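Local coordinates for arylsulfatase (Pseudoalteromonas sp. MB47, PDB 7AJ0), which probably removes sulfate groups from the seaweed polysaccharide fucoidan as an exo-acting, calcium-binding sulfatase that assembles into a hexamer, at residues A[51-56]-A[312-317]; A[84-89]-A[358-363]; A[381-386]-A[403-408]. All blocks are in the same frame, centred on the assembly; numbering follows the deposited sequence.

Contact 1: A[51-56]-A[312-317]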
ATOM      1  N   LYS A  51     -19.756  10.622  54.523  1.00 28.88           N
ATOM      2  CA  LYS A  51     -19.710  10.617  53.070  1.00 28.17           C
ATOM      3  C   LYS A  51     -19.092   9.319  52.558  1.00 27.62           C
ATOM      4  O   LYS A  51     -18.347   8.646  53.275  1.00 27.75           O
ATOM      5  CB  LYS A  51     -18.911  11.815  52.565  1.00 28.08           C
ATOM      6  CG  LYS A  51     -19.594  13.155  52.786  1.00 28.57           C
ATOM      7  CD  LYS A  51     -18.652  14.308  52.470  1.00 41.44           C
ATOM      8  CE  LYS A  51     -19.310  15.657  52.719  1.00 47.70           C
ATOM      9  NZ  LYS A  51     -18.322  16.772  52.649  1.00 56.54           N
ATOM     10  N   PRO A  52     -19.389   8.948  51.315  1.00 27.05           N
ATOM     11  CA  PRO A  52     -18.894   7.673  50.788  1.00 26.58           C
ATOM     12  C   PRO A  52     -17.422   7.714  50.415  1.00 26.26           C
ATOM     13  O   PRO A  52     -16.855   8.764  50.109  1.00 26.24           O
ATOM     14  CB  PRO A  52     -19.764   7.445  49.543  1.00 26.16           C
ATOM     15  CG  PRO A  52     -20.138   8.819  49.101  1.00 26.23           C
ATOM     16  CD  PRO A  52     -20.289   9.632  50.364  1.00 26.89           C
ATOM     17  N   ASN A  53     -16.807   6.534  50.458  1.00 26.08           N
ATOM     18  CA  ASN A  53     -15.461   6.354  49.948  1.00 25.74           C
ATOM     19  C   ASN A  53     -15.506   6.165  48.434  1.00 25.14           C
ATOM     20  O   ASN A  53     -16.516   5.745  47.864  1.00 27.03           O
ATOM     21  CB  ASN A  53     -14.784   5.136  50.579  1.00 25.84           C
ATOM     22  CG  ASN A  53     -15.025   5.035  52.068  1.00 26.47           C
ATOM     23  OD1 ASN A  53     -14.742   5.963  52.824  1.00 26.89           O
ATOM     24  ND2 ASN A  53     -15.549   3.893  52.500  1.00 26.61           N
ATOM     25  N   VAL A  54     -14.391   6.476  47.784  1.00 24.87           N
ATOM     26  CA  VAL A  54     -14.212   6.202  46.366  1.00 24.33           C
ATOM     27  C   VAL A  54     -12.903   5.445  46.199  1.00 24.17           C
ATOM     28  O   VAL A  54     -11.876   5.845  46.755  1.00 24.39           O
ATOM     29  CB  VAL A  54     -14.205   7.486  45.515  1.00 24.20           C
ATOM     30  CG1 VAL A  54     -13.991   7.136  44.048  1.00 23.69           C
ATOM     31  CG2 VAL A  54     -15.501   8.258  45.700  1.00 24.42           C
ATOM     32  N   LEU A  55     -12.948   4.347  45.454  1.00 23.83           N
ATOM     33  CA  LEU A  55     -11.766   3.586  45.086  1.00 23.66           C
ATOM     34  C   LEU A  55     -11.703   3.545  43.568  1.00 23.20           C
ATOM     35  O   LEU A  55     -12.598   2.987  42.924  1.00 23.00           O
ATOM     36  CB  LEU A  55     -11.813   2.171  45.667  1.00 23.78           C
ATOM     37  CG  LEU A  55     -10.680   1.233  45.250  1.00 23.64           C
ATOM     38  CD1 LEU A  55      -9.340   1.716  45.778  1.00 23.86           C
ATOM     39  CD2 LEU A  55     -10.972  -0.186  45.726  1.00 23.78           C
ATOM     40  N   VAL A  56     -10.674   4.164  43.003  1.00 23.45           N
ATOM     41  CA  VAL A  56     -10.458   4.172  41.563  1.00 22.73           C
ATOM     42  C   VAL A  56      -9.325   3.198  41.269  1.00 22.64           C
ATOM     43  O   VAL A  56      -8.169   3.452  41.623  1.00 22.82           O
ATOM     44  CB  VAL A  56     -10.135   5.579  41.042  1.00 22.72           C
ATOM     45  CG1 VAL A  56     -10.009   5.562  39.524  1.00 22.38           C
ATOM     46  CG2 VAL A  56     -11.199   6.570  41.485  1.00 22.90           C
ATOM     47  N   LYS A 312     -14.026  -5.096  56.169  1.00 28.37           N
ATOM     48  CA  LYS A 312     -14.140  -3.900  56.990  1.00 28.68           C
ATOM     49  C   LYS A 312     -15.552  -3.329  57.013  1.00 28.76           C
ATOM     50  O   LYS A 312     -15.775  -2.295  57.651  1.00 29.05           O
ATOM     51  CB  LYS A 312     -13.164  -2.830  56.488  1.00 28.30           C
ATOM     52  CG  LYS A 312     -11.704  -3.222  56.628  1.00 28.34           C
ATOM     53  CD  LYS A 312     -11.031  -2.464  57.761  1.00 37.79           C
ATOM     54  CE  LYS A 312     -10.055  -3.353  58.516  1.00 42.43           C
ATOM     55  NZ  LYS A 312      -9.227  -2.569  59.475  1.00 56.75           N
ATOM     56  N   GLY A 313     -16.502  -3.967  56.335  1.00 28.57           N
ATOM     57  CA  GLY A 313     -17.863  -3.473  56.317  1.00 28.70           C
ATOM     58  C   GLY A 313     -18.046  -2.153  55.608  1.00 28.29           C
ATOM     59  O   GLY A 313     -18.935  -1.379  55.977  1.00 36.70           O
ATOM     60  N   GLN A 314     -17.235  -1.878  54.584  1.00 27.67           N
ATOM     61  CA  GLN A 314     -17.278  -0.603  53.879  1.00 35.25           C
ATOM     62  C   GLN A 314     -17.695  -0.728  52.418  1.00 26.71           C
ATOM     63  O   GLN A 314     -17.578   0.249  51.670  1.00 26.35           O
ATOM     64  CB  GLN A 314     -15.908   0.086  53.957  1.00 27.18           C
ATOM     65  CG  GLN A 314     -15.545   0.594  55.337  1.00 27.81           C
ATOM     66  CD  GLN A 314     -16.416   1.754  55.776  1.00 37.47           C
ATOM     67  OE1 GLN A 314     -16.618   2.716  55.032  1.00 32.66           O
ATOM     68  NE2 GLN A 314     -16.940   1.670  56.994  1.00 45.86           N
ATOM     69  N   LEU A 315     -18.179  -1.894  51.984  1.00 26.64           N
ATOM     70  CA  LEU A 315     -18.560  -2.037  50.581  1.00 26.12           C
ATOM     71  C   LEU A 315     -19.798  -1.205  50.260  1.00 26.15           C
ATOM     72  O   LEU A 315     -19.898  -0.622  49.174  1.00 27.96           O
ATOM     73  CB  LEU A 315     -18.808  -3.501  50.234  1.00 26.14           C
ATOM     74  CG  LEU A 315     -17.680  -4.267  49.542  1.00 25.78           C
ATOM     75  CD1 LEU A 315     -18.183  -5.641  49.106  1.00 25.86           C
ATOM     76  CD2 LEU A 315     -17.112  -3.511  48.349  1.00 25.19           C
ATOM     77  N   GLU A 316     -20.753  -1.139  51.190  1.00 26.69           N
ATOM     78  CA  GLU A 316     -21.976  -0.389  50.935  1.00 26.80           C
ATOM     79  C   GLU A 316     -21.727   1.108  50.829  1.00 26.67           C
ATOM     80  O   GLU A 316     -22.575   1.828  50.291  1.00 26.63           O
ATOM     81  CB  GLU A 316     -23.003  -0.658  52.039  1.00 27.61           C
ATOM     82  CG  GLU A 316     -23.666  -2.026  51.956  1.00 32.40           C
ATOM     83  CD  GLU A 316     -22.789  -3.148  52.486  1.00 42.62           C
ATOM     84  OE1 GLU A 316     -21.829  -2.860  53.234  1.00 48.93           O
ATOM     85  OE2 GLU A 316     -23.068  -4.321  52.155  1.00 39.86           O
ATOM     86  N   ASN A 317     -20.592   1.592  51.329  1.00 26.66           N
ATOM     87  CA  ASN A 317     -20.298   3.020  51.359  1.00 26.65           C
ATOM     88  C   ASN A 317     -19.103   3.372  50.483  1.00 26.11           C
ATOM     89  O   ASN A 317     -18.494   4.431  50.664  1.00 26.16           O
ATOM     90  CB  ASN A 317     -20.050   3.471  52.800  1.00 27.25           C
ATOM     91  CG  ASN A 317     -20.240   4.961  52.986  1.00 27.46           C
ATOM     92  OD1 ASN A 317     -21.109   5.573  52.362  1.00 27.38           O
ATOM     93  ND2 ASN A 317     -19.425   5.556  53.849  1.00 27.78           N
TER
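The flat amide of Asn53 meets Gln314 at its edge: ND2 gives a hydrogen bond to Gln314 OE1 at 3.0 Å, and the acceptor lies almost exactly in the Asn53 amide plane, 4° out of it. On the other side the N-H arrives in the carbonyl plane of Gln314, on a lone pair; the two amide planes are turned 52° apart, and the side chains cross at about a right angle. The same ND2 also bonds Thr318 OG1, and Asn53 OD1 accepts from the backbone N of Phe262, so the rotation of this buried amide is fixed from both ends. The third amide, of Asn317, lies against Pro52, its OD1 3.4 Å from Pro52 CA. With CG anti to the backbone N (chi1 -159°), Asn317 ND2 reaches Lys51 O, but at 3.3 Å this bond is weak. The backbone supplies the shortest link, Asn53 N to Asn317 O at 2.7 Å, with the donor nearly along the C=O axis. It opens the parallel ladder between strands 53-59 and 318-324, which Asn53 and Leu55 continue with Leu319 and Ile321. Residues 312-317 are the connection from helix 290-311 into strand 318-324, and Gly313, at positive phi, closes that helix in a Schellman motif. Around this start of the strand pair, helix 31-48 packs on Asn317 through Leu44 and Gln48, helix 240-258 touches Gln314 through Val256, and strand 262-267 runs parallel to strand 53-59 as its other neighbour.

Contact 2: A[84-89]-A[358-363]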
ATOM      1  N   ASP A  84     -14.525  -9.467  36.221  1.00 22.85           N
ATOM      2  CA  ASP A  84     -15.814  -9.847  35.656  1.00 22.99           C
ATOM      3  C   ASP A  84     -16.920  -9.716  36.694  1.00 23.24           C
ATOM      4  O   ASP A  84     -18.034  -9.281  36.378  1.00 23.25           O
ATOM      5  CB  ASP A  84     -15.754 -11.278  35.118  1.00 23.28           C
ATOM      6  CG  ASP A  84     -14.850 -11.410  33.901  1.00 37.94           C
ATOM      7  OD1 ASP A  84     -14.284 -10.386  33.462  1.00 26.32           O
ATOM      8  OD2 ASP A  84     -14.702 -12.540  33.386  1.00 36.00           O
ATOM      9  N   LYS A  85     -16.627 -10.077  37.945  1.00 26.90           N
ATOM     10  CA  LYS A  85     -17.650 -10.053  38.984  1.00 23.80           C
ATOM     11  C   LYS A  85     -18.020  -8.624  39.363  1.00 23.60           C
ATOM     12  O   LYS A  85     -19.189  -8.336  39.645  1.00 23.79           O
ATOM     13  CB  LYS A  85     -17.163 -10.842  40.198  1.00 24.16           C
ATOM     14  CG  LYS A  85     -18.247 -11.174  41.206  1.00 32.90           C
ATOM     15  CD  LYS A  85     -17.764 -12.209  42.215  1.00 32.61           C
ATOM     16  CE  LYS A  85     -18.781 -12.425  43.331  1.00 52.35           C
ATOM     17  NZ  LYS A  85     -20.081 -12.965  42.833  1.00 53.23           N
ATOM     18  N   LEU A  86     -17.045  -7.709  39.363  1.00 31.04           N
ATOM     19  CA  LEU A  86     -17.366  -6.299  39.552  1.00 23.11           C
ATOM     20  C   LEU A  86     -18.354  -5.818  38.493  1.00 22.97           C
ATOM     21  O   LEU A  86     -19.321  -5.113  38.805  1.00 23.08           O
ATOM     22  CB  LEU A  86     -16.098  -5.445  39.503  1.00 22.82           C
ATOM     23  CG  LEU A  86     -15.226  -5.333  40.751  1.00 23.61           C
ATOM     24  CD1 LEU A  86     -14.040  -4.405  40.480  1.00 22.72           C
ATOM     25  CD2 LEU A  86     -16.019  -4.840  41.950  1.00 27.81           C
ATOM     26  N   ALA A  87     -18.128  -6.197  37.234  1.00 22.78           N
ATOM     27  CA  ALA A  87     -18.987  -5.729  36.153  1.00 22.67           C
ATOM     28  C   ALA A  87     -20.365  -6.379  36.217  1.00 23.03           C
ATOM     29  O   ALA A  87     -21.388  -5.703  36.064  1.00 23.10           O
ATOM     30  CB  ALA A  87     -18.324  -6.013  34.803  1.00 28.52           C
ATOM     31  N   ASN A  88     -20.413  -7.695  36.432  1.00 23.33           N
ATOM     32  CA  ASN A  88     -21.695  -8.392  36.406  1.00 23.74           C
ATOM     33  C   ASN A  88     -22.553  -8.042  37.615  1.00 24.05           C
ATOM     34  O   ASN A  88     -23.785  -8.090  37.534  1.00 24.36           O
ATOM     35  CB  ASN A  88     -21.468  -9.902  36.332  1.00 24.04           C
ATOM     36  CG  ASN A  88     -20.871 -10.335  35.007  1.00 23.85           C
ATOM     37  OD1 ASN A  88     -21.071  -9.685  33.980  1.00 33.66           O
ATOM     38  ND2 ASN A  88     -20.137 -11.441  35.022  1.00 28.46           N
ATOM     39  N   GLU A  89     -21.932  -7.698  38.738  1.00 24.03           N
ATOM     40  CA  GLU A  89     -22.653  -7.240  39.918  1.00 25.10           C
ATOM     41  C   GLU A  89     -22.735  -5.723  39.986  1.00 24.11           C
ATOM     42  O   GLU A  89     -23.129  -5.177  41.021  1.00 24.34           O
ATOM     43  CB  GLU A  89     -21.991  -7.795  41.179  1.00 25.20           C
ATOM     44  CG  GLU A  89     -22.158  -9.296  41.313  1.00 24.97           C
ATOM     45  CD  GLU A  89     -21.187  -9.911  42.293  1.00 46.64           C
ATOM     46  OE1 GLU A  89     -20.470  -9.156  42.985  1.00 56.05           O
ATOM     47  OE2 GLU A  89     -21.137 -11.156  42.365  1.00 46.92           O
ATOM     48  N   ILE A 358     -15.810   0.257  34.630  1.00 21.48           N
ATOM     49  CA  ILE A 358     -16.755  -0.483  35.454  1.00 21.71           C
ATOM     50  C   ILE A 358     -17.030   0.323  36.713  1.00 21.89           C
ATOM     51  O   ILE A 358     -16.095   0.799  37.368  1.00 21.90           O
ATOM     52  CB  ILE A 358     -16.224  -1.883  35.824  1.00 21.80           C
ATOM     53  CG1 ILE A 358     -15.945  -2.698  34.563  1.00 21.68           C
ATOM     54  CG2 ILE A 358     -17.221  -2.608  36.723  1.00 22.11           C
ATOM     55  CD1 ILE A 358     -15.021  -3.873  34.798  1.00 22.71           C
ATOM     56  N   ALA A 359     -18.307   0.472  37.050  1.00 22.10           N
ATOM     57  CA  ALA A 359     -18.735   1.131  38.277  1.00 22.36           C
ATOM     58  C   ALA A 359     -19.459   0.104  39.135  1.00 22.67           C
ATOM     59  O   ALA A 359     -20.440  -0.499  38.689  1.00 22.78           O
ATOM     60  CB  ALA A 359     -19.639   2.327  37.975  1.00 22.42           C
ATOM     61  N   TYR A 360     -18.969  -0.100  40.357  1.00 22.87           N
ATOM     62  CA  TYR A 360     -19.563  -1.033  41.306  1.00 23.23           C
ATOM     63  C   TYR A 360     -19.823  -0.305  42.615  1.00 23.57           C
ATOM     64  O   TYR A 360     -18.929   0.362  43.146  1.00 23.55           O
ATOM     65  CB  TYR A 360     -18.647  -2.240  41.540  1.00 23.24           C
ATOM     66  CG  TYR A 360     -19.139  -3.186  42.612  1.00 23.67           C
ATOM     67  CD1 TYR A 360     -20.033  -4.203  42.309  1.00 23.86           C
ATOM     68  CD2 TYR A 360     -18.705  -3.065  43.926  1.00 23.95           C
ATOM     69  CE1 TYR A 360     -20.485  -5.070  43.283  1.00 24.31           C
ATOM     70  CE2 TYR A 360     -19.152  -3.925  44.909  1.00 24.39           C
ATOM     71  CZ  TYR A 360     -20.043  -4.926  44.582  1.00 24.58           C
ATOM     72  OH  TYR A 360     -20.492  -5.788  45.554  1.00 25.08           O
ATOM     73  N   TRP A 361     -21.046  -0.428  43.133  1.00 23.94           N
ATOM     74  CA  TRP A 361     -21.406   0.197  44.407  1.00 24.35           C
ATOM     75  C   TRP A 361     -22.502  -0.659  45.037  1.00 24.81           C
ATOM     76  O   TRP A 361     -23.669  -0.568  44.645  1.00 24.95           O
ATOM     77  CB  TRP A 361     -21.852   1.639  44.210  1.00 24.34           C
ATOM     78  CG  TRP A 361     -21.815   2.471  45.470  1.00 24.73           C
ATOM     79  CD1 TRP A 361     -21.767   2.015  46.756  1.00 25.14           C
ATOM     80  CD2 TRP A 361     -21.824   3.903  45.554  1.00 24.79           C
ATOM     81  NE1 TRP A 361     -21.748   3.070  47.634  1.00 25.46           N
ATOM     82  CE2 TRP A 361     -21.779   4.241  46.923  1.00 25.25           C
ATOM     83  CE3 TRP A 361     -21.865   4.930  44.607  1.00 24.54           C
ATOM     84  CZ2 TRP A 361     -21.775   5.563  47.365  1.00 25.49           C
ATOM     85  CZ3 TRP A 361     -21.859   6.243  45.048  1.00 24.77           C
ATOM     86  CH2 TRP A 361     -21.815   6.547  46.415  1.00 25.25           C
ATOM     87  N   LYS A 362     -22.114  -1.481  46.013  1.00 25.08           N
ATOM     88  CA  LYS A 362     -23.013  -2.426  46.663  1.00 25.65           C
ATOM     89  C   LYS A 362     -24.240  -1.739  47.245  1.00 26.02           C
ATOM     90  O   LYS A 362     -24.129  -0.954  48.190  1.00 26.93           O
ATOM     91  CB  LYS A 362     -22.248  -3.177  47.762  1.00 29.45           C
ATOM     92  CG  LYS A 362     -23.075  -4.118  48.624  1.00 26.45           C
ATOM     93  CD  LYS A 362     -23.362  -5.432  47.929  1.00 26.45           C
ATOM     94  CE  LYS A 362     -23.518  -6.560  48.944  1.00 35.25           C
ATOM     95  NZ  LYS A 362     -22.240  -6.834  49.665  1.00 45.27           N
ATOM     96  N   GLY A 363     -25.416  -2.040  46.691  1.00 26.18           N
ATOM     97  CA  GLY A 363     -26.661  -1.489  47.175  1.00 26.67           C
ATOM     98  C   GLY A 363     -27.055  -0.156  46.577  1.00 26.49           C
ATOM     99  O   GLY A 363     -28.179   0.307  46.822  1.00 31.14           O
TER
HETATM  100  O   HOH W   1     -22.798  -2.401  42.098  1.00 22.07           O
HETATM  101  O   HOH W   2     -22.656  -7.530  44.835  1.00 42.99           O
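Helix 84-88 lies over strand 358-360 with the two short axes 7.6 Å apart at closest approach and inclined at 71°. This is helix-on-sheet packing in the alpha/beta fold of the alkaline phosphatase superfamily: helix 81-88 leads into strand 91-97, which pairs antiparallel with strand 354-360, so the helix covers a neighbour of the strand it precedes. Ile358 and Tyr360, alternate residues of the strand, both direct their side chains toward the helix. Ile358 is applied to the helix backbone, its CG2 3.6 Å from Ala87 CA, while its CD1 reaches Ala87 CB at 3.9 Å. The isoleucine therefore straddles Leu86 and Ala87, its CG2 also packing against Leu86 CB. At Tyr360 the chief contact is a CH-pi interaction: Leu86 CD2 sits over one ring face, 4.0 Å from the centroid and 28° off the normal, as the leucine crosses the tyrosine at about a right angle. Across the opposite face Lys362 N stands above the plane, offset toward the rim. The Tyr360 torsion, with CG anti to the backbone N (chi1 175°), carries the ring along the end of the helix, where Glu89 runs beside it in the same direction and brings CB to 3.8 Å from Tyr360 CE1. Leu86 also packs against Thr302 and Val306 of helix 290-311. Water joins the polar parts. One molecule is 2.9 Å from Tyr360 OH and bonds Glu89 OE1 weakly; another accepts from Trp361 N at 2.8 Å and donates to Glu89 O at 3.0 Å.

Contact 3: A[381-386]-A[403-408]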
ATOM      1  N   TYR A 381     -13.412  12.536  37.943  1.00 23.05           N
ATOM      2  CA  TYR A 381     -12.997  13.654  38.783  1.00 23.49           C
ATOM      3  C   TYR A 381     -14.198  14.466  39.244  1.00 23.80           C
ATOM      4  O   TYR A 381     -14.379  14.702  40.444  1.00 24.16           O
ATOM      5  CB  TYR A 381     -12.008  14.520  37.997  1.00 23.57           C
ATOM      6  CG  TYR A 381     -11.672  15.861  38.603  1.00 24.08           C
ATOM      7  CD1 TYR A 381     -12.511  16.954  38.429  1.00 24.34           C
ATOM      8  CD2 TYR A 381     -10.497  16.045  39.316  1.00 24.36           C
ATOM      9  CE1 TYR A 381     -12.202  18.181  38.966  1.00 24.87           C
ATOM     10  CE2 TYR A 381     -10.179  17.271  39.858  1.00 24.90           C
ATOM     11  CZ  TYR A 381     -11.034  18.335  39.680  1.00 25.15           C
ATOM     12  OH  TYR A 381     -10.723  19.560  40.221  1.00 25.75           O
ATOM     13  N   MET A 382     -15.040  14.893  38.301  1.00 23.72           N
ATOM     14  CA  MET A 382     -16.164  15.755  38.651  1.00 24.07           C
ATOM     15  C   MET A 382     -17.216  15.003  39.455  1.00 24.12           C
ATOM     16  O   MET A 382     -17.867  15.591  40.326  1.00 24.54           O
ATOM     17  CB  MET A 382     -16.782  16.342  37.383  1.00 24.00           C
ATOM     18  CG  MET A 382     -17.523  17.651  37.607  1.00 24.48           C
ATOM     19  SD  MET A 382     -16.455  18.959  38.243  1.00 24.98           S
ATOM     20  CE  MET A 382     -15.396  19.278  36.834  1.00 24.76           C
ATOM     21  N   THR A 383     -17.404  13.713  39.173  1.00 23.75           N
ATOM     22  CA  THR A 383     -18.298  12.896  39.988  1.00 23.83           C
ATOM     23  C   THR A 383     -17.769  12.769  41.412  1.00 24.12           C
ATOM     24  O   THR A 383     -18.533  12.867  42.379  1.00 24.48           O
ATOM     25  CB  THR A 383     -18.466  11.517  39.342  1.00 23.42           C
ATOM     26  OG1 THR A 383     -19.007  11.668  38.020  1.00 23.22           O
ATOM     27  CG2 THR A 383     -19.385  10.633  40.169  1.00 23.56           C
ATOM     28  N   SER A 384     -16.458  12.563  41.559  1.00 24.01           N
ATOM     29  CA  SER A 384     -15.866  12.488  42.890  1.00 24.34           C
ATOM     30  C   SER A 384     -16.097  13.777  43.670  1.00 24.88           C
ATOM     31  O   SER A 384     -16.417  13.739  44.863  1.00 25.27           O
ATOM     32  CB  SER A 384     -14.367  12.200  42.782  1.00 31.21           C
ATOM     33  OG  SER A 384     -14.123  10.935  42.195  1.00 23.75           O
ATOM     34  N   LEU A 385     -15.934  14.929  43.014  1.00 24.97           N
ATOM     35  CA  LEU A 385     -16.092  16.196  43.717  1.00 25.55           C
ATOM     36  C   LEU A 385     -17.520  16.391  44.206  1.00 25.85           C
ATOM     37  O   LEU A 385     -17.736  16.992  45.264  1.00 26.40           O
ATOM     38  CB  LEU A 385     -15.688  17.358  42.813  1.00 25.62           C
ATOM     39  CG  LEU A 385     -14.237  17.392  42.332  1.00 25.46           C
ATOM     40  CD1 LEU A 385     -13.957  18.719  41.635  1.00 25.70           C
ATOM     41  CD2 LEU A 385     -13.264  17.157  43.473  1.00 25.73           C
ATOM     42  N   ARG A 386     -18.507  15.900  43.454  1.00 25.56           N
ATOM     43  CA  ARG A 386     -19.894  16.063  43.878  1.00 25.89           C
ATOM     44  C   ARG A 386     -20.230  15.126  45.032  1.00 26.05           C
ATOM     45  O   ARG A 386     -20.974  15.502  45.945  1.00 32.24           O
ATOM     46  CB  ARG A 386     -20.833  15.831  42.693  1.00 25.59           C
ATOM     47  CG  ARG A 386     -22.309  15.946  43.033  1.00 25.95           C
ATOM     48  CD  ARG A 386     -22.912  14.584  43.336  1.00 25.80           C
ATOM     49  NE  ARG A 386     -24.288  14.686  43.814  1.00 26.25           N
ATOM     50  CZ  ARG A 386     -25.357  14.772  43.026  1.00 32.40           C
ATOM     51  NH1 ARG A 386     -25.219  14.774  41.705  1.00 42.51           N
ATOM     52  NH2 ARG A 386     -26.566  14.858  43.562  1.00 26.75           N
ATOM     53  N   ILE A 403     -17.771  16.363  33.717  1.00 23.44           N
ATOM     54  CA  ILE A 403     -19.196  16.482  33.996  1.00 23.64           C
ATOM     55  C   ILE A 403     -19.544  15.523  35.125  1.00 23.60           C
ATOM     56  O   ILE A 403     -19.118  14.362  35.113  1.00 23.26           O
ATOM     57  CB  ILE A 403     -20.046  16.181  32.747  1.00 23.49           C
ATOM     58  CG1 ILE A 403     -19.728  17.184  31.636  1.00 23.60           C
ATOM     59  CG2 ILE A 403     -21.524  16.199  33.103  1.00 23.74           C
ATOM     60  CD1 ILE A 403     -20.229  16.763  30.269  1.00 23.41           C
ATOM     61  N   ASP A 404     -20.309  16.009  36.098  1.00 23.99           N
ATOM     62  CA  ASP A 404     -20.809  15.152  37.165  1.00 24.04           C
ATOM     63  C   ASP A 404     -21.758  14.110  36.586  1.00 23.82           C
ATOM     64  O   ASP A 404     -22.764  14.457  35.963  1.00 23.96           O
ATOM     65  CB  ASP A 404     -21.517  15.998  38.220  1.00 24.58           C
ATOM     66  CG  ASP A 404     -22.158  15.159  39.311  1.00 33.29           C
ATOM     67  OD1 ASP A 404     -21.732  14.001  39.504  1.00 24.41           O
ATOM     68  OD2 ASP A 404     -23.095  15.657  39.972  1.00 35.65           O
ATOM     69  N   GLN A 405     -21.434  12.832  36.787  1.00 23.54           N
ATOM     70  CA  GLN A 405     -22.218  11.729  36.245  1.00 23.36           C
ATOM     71  C   GLN A 405     -22.916  10.918  37.332  1.00 23.56           C
ATOM     72  O   GLN A 405     -23.327   9.780  37.085  1.00 23.42           O
ATOM     73  CB  GLN A 405     -21.326  10.812  35.404  1.00 22.91           C
ATOM     74  CG  GLN A 405     -20.754  11.457  34.151  1.00 22.74           C
ATOM     75  CD  GLN A 405     -21.757  11.524  33.015  1.00 22.76           C
ATOM     76  OE1 GLN A 405     -22.966  11.470  33.236  1.00 26.53           O
ATOM     77  NE2 GLN A 405     -21.257  11.632  31.789  1.00 22.56           N
ATOM     78  N   THR A 406     -23.057  11.478  38.535  1.00 23.93           N
ATOM     79  CA  THR A 406     -23.699  10.737  39.617  1.00 24.18           C
ATOM     80  C   THR A 406     -25.111  10.310  39.232  1.00 24.35           C
ATOM     81  O   THR A 406     -25.532   9.188  39.537  1.00 24.37           O
ATOM     82  CB  THR A 406     -23.718  11.584  40.890  1.00 24.64           C
ATOM     83  OG1 THR A 406     -22.373  11.812  41.332  1.00 24.53           O
ATOM     84  CG2 THR A 406     -24.499  10.886  41.990  1.00 24.99           C
ATOM     85  N   ALA A 407     -25.859  11.191  38.560  1.00 24.52           N
ATOM     86  CA  ALA A 407     -27.193  10.836  38.092  1.00 24.72           C
ATOM     87  C   ALA A 407     -27.158   9.761  37.013  1.00 30.84           C
ATOM     88  O   ALA A 407     -28.157   9.063  36.811  1.00 26.49           O
ATOM     89  CB  ALA A 407     -27.908  12.077  37.554  1.00 25.01           C
ATOM     90  N   PHE A 408     -26.033   9.619  36.314  1.00 28.80           N
ATOM     91  CA  PHE A 408     -25.896   8.586  35.293  1.00 23.57           C
ATOM     92  C   PHE A 408     -25.530   7.244  35.913  1.00 23.76           C
ATOM     93  O   PHE A 408     -26.090   6.209  35.532  1.00 23.47           O
ATOM     94  CB  PHE A 408     -24.851   9.041  34.271  1.00 23.21           C
ATOM     95  CG  PHE A 408     -24.451   7.990  33.276  1.00 22.88           C
ATOM     96  CD1 PHE A 408     -25.396   7.357  32.486  1.00 28.42           C
ATOM     97  CD2 PHE A 408     -23.113   7.664  33.105  1.00 22.53           C
ATOM     98  CE1 PHE A 408     -25.018   6.400  31.559  1.00 22.72           C
ATOM     99  CE2 PHE A 408     -22.728   6.711  32.179  1.00 26.98           C
ATOM    100  CZ  PHE A 408     -23.681   6.078  31.404  1.00 22.37           C
TER
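The tight, buried part of this contact is made by Thr383, Met382 and Thr406, whereas the partly exposed pair Arg386 and Asp404 forms its looser side. In the buried part Thr383 OG1 accepts from Gln405 N at 3.0 Å while also bonded to Asp379 O one turn back. Met382 CB and CG pack on the backbone of Ile403 and Asp404, with Met382 CG 3.6 Å from Asp404 N, before bends at chi2 and chi3 lead its end away. Asp404, with CG anti to the backbone N (chi1 176°), uses its oxygens separately. Asp404 OD1 accepts twice from Thr406: from OG1 at 2.9 Å on the syn lone pair, and from the backbone N at 3.0 Å, met from above the carboxylate plane, which makes an Asx turn at the start of helix 406-409. On the more open side Asp404 OD2 takes Arg386 NH1 at 2.9 Å on its syn lone pair; this salt bridge joins groups whose planes are 66° apart, and Thr406 CG2 lies over one guanidinium face. Arg386 NH2 has a second charged partner in Glu34 of helix 31-48. An alanine in place of Asp404 would probably loosen the first turn of helix 406-409 and cost Arg386 its salt bridge to this segment. With an arginine and two donors from Thr406 around it, the carboxylate is likely to stay ionised, so that one side chain probably both steadies the turn leading into helix 406-409 and links it to helix 377-387.

In the fold
Contacts 1 and 2 meet directly, their centres about 13 Å apart: Trp361 NE1 probably bonds Glu316 O (3.0 Å), and Trp361 CZ2 packs on Pro52 CB at 3.5 Å. Both reach the same mixed sheet. Contact 3 lies about 16 Å from contact 1, centre to centre, and barely touches it, Val54 CG1 to Ser384 OG at 4.2 Å; from contact 2 it is separated by about 6 Å between nearest atoms. Contact 1 opens strands 53-59 and 318-324, whose far ends lead to Asp60, Asp61, Asp325 and Asn326. With Cys102 these form the calcium site, probably the active site as in related sulfatases, so contact 1 lies at the strand pair's end away from the metal.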